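Local coordinates for protein VP1 (Polyomavirus HPyV7, PDB 4PCH) that forms the pentameric building block of the polyomavirus outer capsid and probably mediates attachment to host cells, this chain being its jelly-roll core, at residues L110-A122 against G188-V200. Numbering follows the deposited sequence. Where two conformers were deposited one is given.
Sequences LAGIEGTQLYFWA and GRVVGGGVTPPVV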
loop_
_atom_site.group_PDB
_atom_site.type_symbol
_atom_site.label_atom_id
_atom_site.label_comp_id
_atom_site.label_asym_id
_atom_site.label_seq_id
_atom_site.Cartn_x
_atom_site.Cartn_y
_atom_site.Cartn_z
ATOM N N LEU B 110 -20.702 -1.387 14.223
ATOM C CA LEU B 110 -20.880 -2.369 13.169
ATOM C C LEU B 110 -19.650 -3.237 12.998
ATOM O O LEU B 110 -18.540 -2.800 13.201
ATOM C CB LEU B 110 -21.202 -1.678 11.839
ATOM C CG LEU B 110 -22.477 -0.827 11.847
ATOM C CD1 LEU B 110 -22.664 -0.231 10.452
ATOM C CD2 LEU B 110 -23.706 -1.612 12.248
ATOM N N ALA B 111 -19.863 -4.494 12.674
ATOM C CA ALA B 111 -18.770 -5.436 12.450
ATOM C C ALA B 111 -18.124 -5.311 11.078
ATOM O O ALA B 111 -16.896 -5.428 10.927
ATOM C CB ALA B 111 -19.313 -6.858 12.643
ATOM N N GLY B 112 -18.950 -5.074 10.057
ATOM C CA GLY B 112 -18.497 -5.088 8.676
ATOM C C GLY B 112 -17.939 -6.422 8.216
ATOM O O GLY B 112 -17.965 -7.425 8.952
ATOM N N ILE B 113 -17.438 -6.436 6.991
ATOM C CA ILE B 113 -16.792 -7.625 6.436
ATOM C C ILE B 113 -15.339 -7.649 6.848
ATOM O O ILE B 113 -14.658 -6.624 6.778
ATOM C CB ILE B 113 -16.853 -7.636 4.900
ATOM C CG1 ILE B 113 -18.304 -7.539 4.417
ATOM C CG2 ILE B 113 -16.136 -8.855 4.345
ATOM C CD1 ILE B 113 -19.177 -8.712 4.818
ATOM N N GLU B 114 -14.831 -8.806 7.251
ATOM C CA GLU B 114 -13.399 -8.955 7.479
ATOM C C GLU B 114 -12.991 -10.406 7.369
ATOM O O GLU B 114 -13.818 -11.292 7.447
ATOM C CB GLU B 114 -12.943 -8.404 8.852
ATOM C CG GLU B 114 -13.652 -9.027 10.059
ATOM C CD GLU B 114 -15.107 -8.568 10.222
ATOM O OE1 GLU B 114 -15.338 -7.347 10.205
ATOM O OE2 GLU B 114 -16.024 -9.418 10.381
ATOM N N GLY B 115 -11.696 -10.616 7.226
ATOM C CA GLY B 115 -11.132 -11.962 7.221
ATOM C C GLY B 115 -10.408 -12.309 5.943
ATOM O O GLY B 115 -9.923 -11.444 5.227
ATOM N N THR B 116 -10.280 -13.602 5.716
ATOM C CA THR B 116 -9.449 -14.134 4.628
ATOM C C THR B 116 -10.143 -13.882 3.290
ATOM O O THR B 116 -11.368 -13.963 3.186
ATOM C CB THR B 116 -9.146 -15.630 4.934
ATOM O OG1 THR B 116 -8.164 -15.683 5.972
ATOM C CG2 THR B 116 -8.623 -16.388 3.738
ATOM N N GLN B 117 -9.354 -13.580 2.258
ATOM C CA GLN B 117 -9.882 -13.127 0.980
ATOM C C GLN B 117 -9.155 -13.814 -0.181
ATOM O O GLN B 117 -7.995 -14.211 -0.059
ATOM C CB GLN B 117 -9.697 -11.602 0.818
ATOM C CG GLN B 117 -10.279 -10.781 1.960
ATOM C CD GLN B 117 -9.613 -9.446 2.150
ATOM O OE1 GLN B 117 -9.471 -8.657 1.205
ATOM N NE2 GLN B 117 -9.254 -9.135 3.411
ATOM N N LEU B 118 -9.868 -13.868 -1.306
ATOM C CA LEU B 118 -9.314 -14.292 -2.591
ATOM C C LEU B 118 -9.984 -13.494 -3.685
ATOM O O LEU B 118 -11.213 -13.431 -3.724
ATOM C CB LEU B 118 -9.552 -15.771 -2.821
ATOM C CG LEU B 118 -9.264 -16.324 -4.234
ATOM C CD1 LEU B 118 -7.777 -16.182 -4.562
ATOM C CD2 LEU B 118 -9.751 -17.753 -4.417
ATOM N N TYR B 119 -9.173 -12.923 -4.575
ATOM C CA TYR B 119 -9.680 -12.225 -5.778
ATOM C C TYR B 119 -8.976 -12.845 -6.965
ATOM O O TYR B 119 -7.764 -12.773 -7.061
ATOM C CB TYR B 119 -9.429 -10.742 -5.686
ATOM C CG TYR B 119 -9.935 -10.167 -4.384
ATOM C CD1 TYR B 119 -11.276 -9.880 -4.214
ATOM C CD2 TYR B 119 -9.083 -9.949 -3.313
ATOM C CE1 TYR B 119 -11.766 -9.393 -3.009
ATOM C CE2 TYR B 119 -9.553 -9.430 -2.120
ATOM C CZ TYR B 119 -10.902 -9.174 -1.965
ATOM O OH TYR B 119 -11.408 -8.693 -0.784
ATOM N N PHE B 120 -9.737 -13.525 -7.811
ATOM C CA PHE B 120 -9.127 -14.318 -8.895
ATOM C C PHE B 120 -9.900 -14.171 -10.177
ATOM O O PHE B 120 -11.130 -14.199 -10.155
ATOM C CB PHE B 120 -9.077 -15.801 -8.514
ATOM C CG PHE B 120 -8.555 -16.693 -9.600
ATOM C CD1 PHE B 120 -7.201 -16.987 -9.681
ATOM C CD2 PHE B 120 -9.432 -17.270 -10.522
ATOM C CE1 PHE B 120 -6.699 -17.809 -10.685
ATOM C CE2 PHE B 120 -8.952 -18.077 -11.527
ATOM C CZ PHE B 120 -7.585 -18.339 -11.622
ATOM N N TRP B 121 -9.182 -14.028 -11.297
ATOM C CA TRP B 121 -9.821 -14.141 -12.598
ATOM C C TRP B 121 -8.914 -14.910 -13.557
ATOM O O TRP B 121 -7.671 -14.937 -13.411
ATOM C CB TRP B 121 -10.208 -12.758 -13.177
ATOM C CG TRP B 121 -9.043 -11.870 -13.427
ATOM C CD1 TRP B 121 -8.587 -10.856 -12.611
ATOM C CD2 TRP B 121 -8.164 -11.896 -14.566
ATOM N NE1 TRP B 121 -7.472 -10.288 -13.163
ATOM C CE2 TRP B 121 -7.191 -10.898 -14.360
ATOM C CE3 TRP B 121 -8.096 -12.678 -15.727
ATOM C CZ2 TRP B 121 -6.158 -10.658 -15.272
ATOM C CZ3 TRP B 121 -7.086 -12.438 -16.642
ATOM C CH2 TRP B 121 -6.118 -11.431 -16.402
ATOM N N ALA B 122 -9.553 -15.526 -14.542
ATOM C CA ALA B 122 -8.879 -16.184 -15.666
ATOM C C ALA B 122 -9.707 -16.066 -16.928
ATOM O O ALA B 122 -10.940 -16.021 -16.893
ATOM C CB ALA B 122 -8.549 -17.645 -15.370
ATOM N N GLY B 188 -4.345 -13.874 -9.353
ATOM C CA GLY B 188 -5.008 -14.064 -8.086
ATOM C C GLY B 188 -4.305 -13.354 -6.960
ATOM O O GLY B 188 -3.102 -13.123 -7.025
ATOM N N ARG B 189 -5.085 -12.963 -5.959
ATOM C CA ARG B 189 -4.561 -12.330 -4.743
ATOM C C ARG B 189 -5.238 -12.951 -3.527
ATOM O O ARG B 189 -6.456 -12.984 -3.463
ATOM C CB ARG B 189 -4.831 -10.824 -4.766
ATOM C CG ARG B 189 -4.523 -10.088 -3.466
ATOM C CD ARG B 189 -4.465 -8.581 -3.677
ATOM N NE ARG B 189 -5.766 -7.907 -3.631
ATOM C CZ ARG B 189 -6.241 -7.305 -2.542
ATOM N NH1 ARG B 189 -5.535 -7.309 -1.434
ATOM N NH2 ARG B 189 -7.414 -6.701 -2.565
ATOM N N VAL B 190 -4.440 -13.422 -2.570
ATOM C CA VAL B 190 -4.952 -14.035 -1.333
ATOM C C VAL B 190 -4.555 -13.097 -0.184
ATOM O O VAL B 190 -3.422 -12.629 -0.139
ATOM C CB VAL B 190 -4.320 -15.426 -1.102
ATOM C CG1 VAL B 190 -4.694 -16.021 0.262
ATOM C CG2 VAL B 190 -4.704 -16.387 -2.216
ATOM N N VAL B 191 -5.474 -12.899 0.764
ATOM C CA VAL B 191 -5.177 -12.172 1.982
ATOM C C VAL B 191 -5.521 -13.099 3.121
ATOM O O VAL B 191 -6.581 -13.720 3.102
ATOM C CB VAL B 191 -6.054 -10.903 2.081
ATOM C CG1 VAL B 191 -5.724 -10.152 3.357
ATOM C CG2 VAL B 191 -5.809 -10.015 0.868
ATOM N N GLY B 192 -4.651 -13.227 4.108
ATOM C CA GLY B 192 -4.963 -14.102 5.260
ATOM C C GLY B 192 -5.534 -13.373 6.446
ATOM O O GLY B 192 -6.049 -12.279 6.335
ATOM N N GLY B 193 -5.454 -14.007 7.601
ATOM C CA GLY B 193 -6.023 -13.440 8.834
ATOM C C GLY B 193 -7.527 -13.625 8.977
ATOM O O GLY B 193 -8.244 -13.908 8.015
ATOM N N GLY B 194 -8.009 -13.495 10.189
ATOM C CA GLY B 194 -9.421 -13.648 10.438
ATOM C C GLY B 194 -10.199 -12.363 10.639
ATOM O O GLY B 194 -11.431 -12.394 10.582
ATOM N N VAL B 195 -9.499 -11.250 10.836
ATOM C CA VAL B 195 -10.142 -9.957 11.038
ATOM C C VAL B 195 -9.622 -8.898 10.064
ATOM O O VAL B 195 -9.839 -7.679 10.256
ATOM C CB VAL B 195 -10.054 -9.479 12.504
ATOM C CG1 VAL B 195 -10.716 -10.498 13.426
ATOM C CG2 VAL B 195 -8.618 -9.195 12.914
ATOM N N THR B 196 -9.026 -9.349 8.971
ATOM C CA THR B 196 -8.380 -8.445 8.038
ATOM C C THR B 196 -9.430 -7.666 7.236
ATOM O O THR B 196 -10.288 -8.248 6.613
ATOM C CB THR B 196 -7.464 -9.214 7.085
ATOM O OG1 THR B 196 -6.695 -10.180 7.830
ATOM C CG2 THR B 196 -6.543 -8.270 6.372
ATOM N N PRO B 197 -9.320 -6.327 7.211
ATOM C CA PRO B 197 -10.285 -5.590 6.391
ATOM C C PRO B 197 -10.022 -5.782 4.893
ATOM O O PRO B 197 -8.884 -5.774 4.471
ATOM C CB PRO B 197 -10.069 -4.129 6.806
ATOM C CG PRO B 197 -9.308 -4.179 8.087
ATOM C CD PRO B 197 -8.466 -5.430 7.996
ATOM N N PRO B 198 -11.083 -5.941 4.095
ATOM C CA PRO B 198 -10.946 -5.962 2.633
ATOM C C PRO B 198 -10.920 -4.584 1.998
ATOM O O PRO B 198 -11.539 -3.653 2.512
ATOM C CB PRO B 198 -12.206 -6.683 2.185
ATOM C CG PRO B 198 -13.237 -6.350 3.237
ATOM C CD PRO B 198 -12.481 -6.121 4.532
ATOM N N VAL B 199 -10.227 -4.471 0.867
ATOM C CA VAL B 199 -10.222 -3.263 0.049
ATOM C C VAL B 199 -10.531 -3.726 -1.369
ATOM O O VAL B 199 -9.797 -4.544 -1.913
ATOM C CB VAL B 199 -8.861 -2.564 0.095
ATOM C CG1 VAL B 199 -8.861 -1.324 -0.801
ATOM C CG2 VAL B 199 -8.514 -2.200 1.528
ATOM N N VAL B 200 -11.625 -3.216 -1.933
ATOM C CA VAL B 200 -12.124 -3.622 -3.255
ATOM C C VAL B 200 -12.170 -2.317 -4.041
ATOM O O VAL B 200 -12.661 -1.314 -3.555
ATOM C CB VAL B 200 -13.541 -4.235 -3.164
ATOM C CG1 VAL B 200 -14.224 -4.312 -4.532
ATOM C CG2 VAL B 200 -13.480 -5.629 -2.542
HETATM O O HOH W 1 -8.020 -6.493 0.480
HETATM O O HOH W 2 -7.036 -6.717 3.029
#
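Q117 and V191 form a hydrogen-bonded antiparallel pair, and the side chain of Q117 illustrates how one buried amide can brace the loop before its own strand while packing on P198 and reaching V199 through water. Q117 CB rests on V191 CB at 3.9 Å. With CG beside the backbone N (chi1 -54°) and the chain extended beyond it, CD reaches past V191 to P198, where it lies near CA and CB of the proline. At the tip the two amide atoms part. Q117 NE2 donates to G115 O, in the loop just before the strand (3.0 Å), exactly in the amide plane and almost straight, while passing 3.7 Å from V191 CG1. OE1 receives Y119 OH, and also a water that V199 N and, in the conformer given, R189 NH2 donate to; these bonds fix the rotation of the amide. In the jelly roll of VP1, strand 117-124 lies between strands 184-191 and 224-236, and G188 to V191 carry the sheet on into a strand of a neighbouring subunit. Further along the same face, Y119 CE2 lies over one face of that R189 conformer's guanidinium, the planes 17° apart and R189 NH2 3.5 Å from Y119 CE2. Beyond the ladder the glycine-rich turn wraps around 114-116: G115 N donates to T196 O (2.8 Å), and T116 OG1 to G193 O (2.7 Å). E114 turns its carboxylate from this turn to a salt bridge with R252.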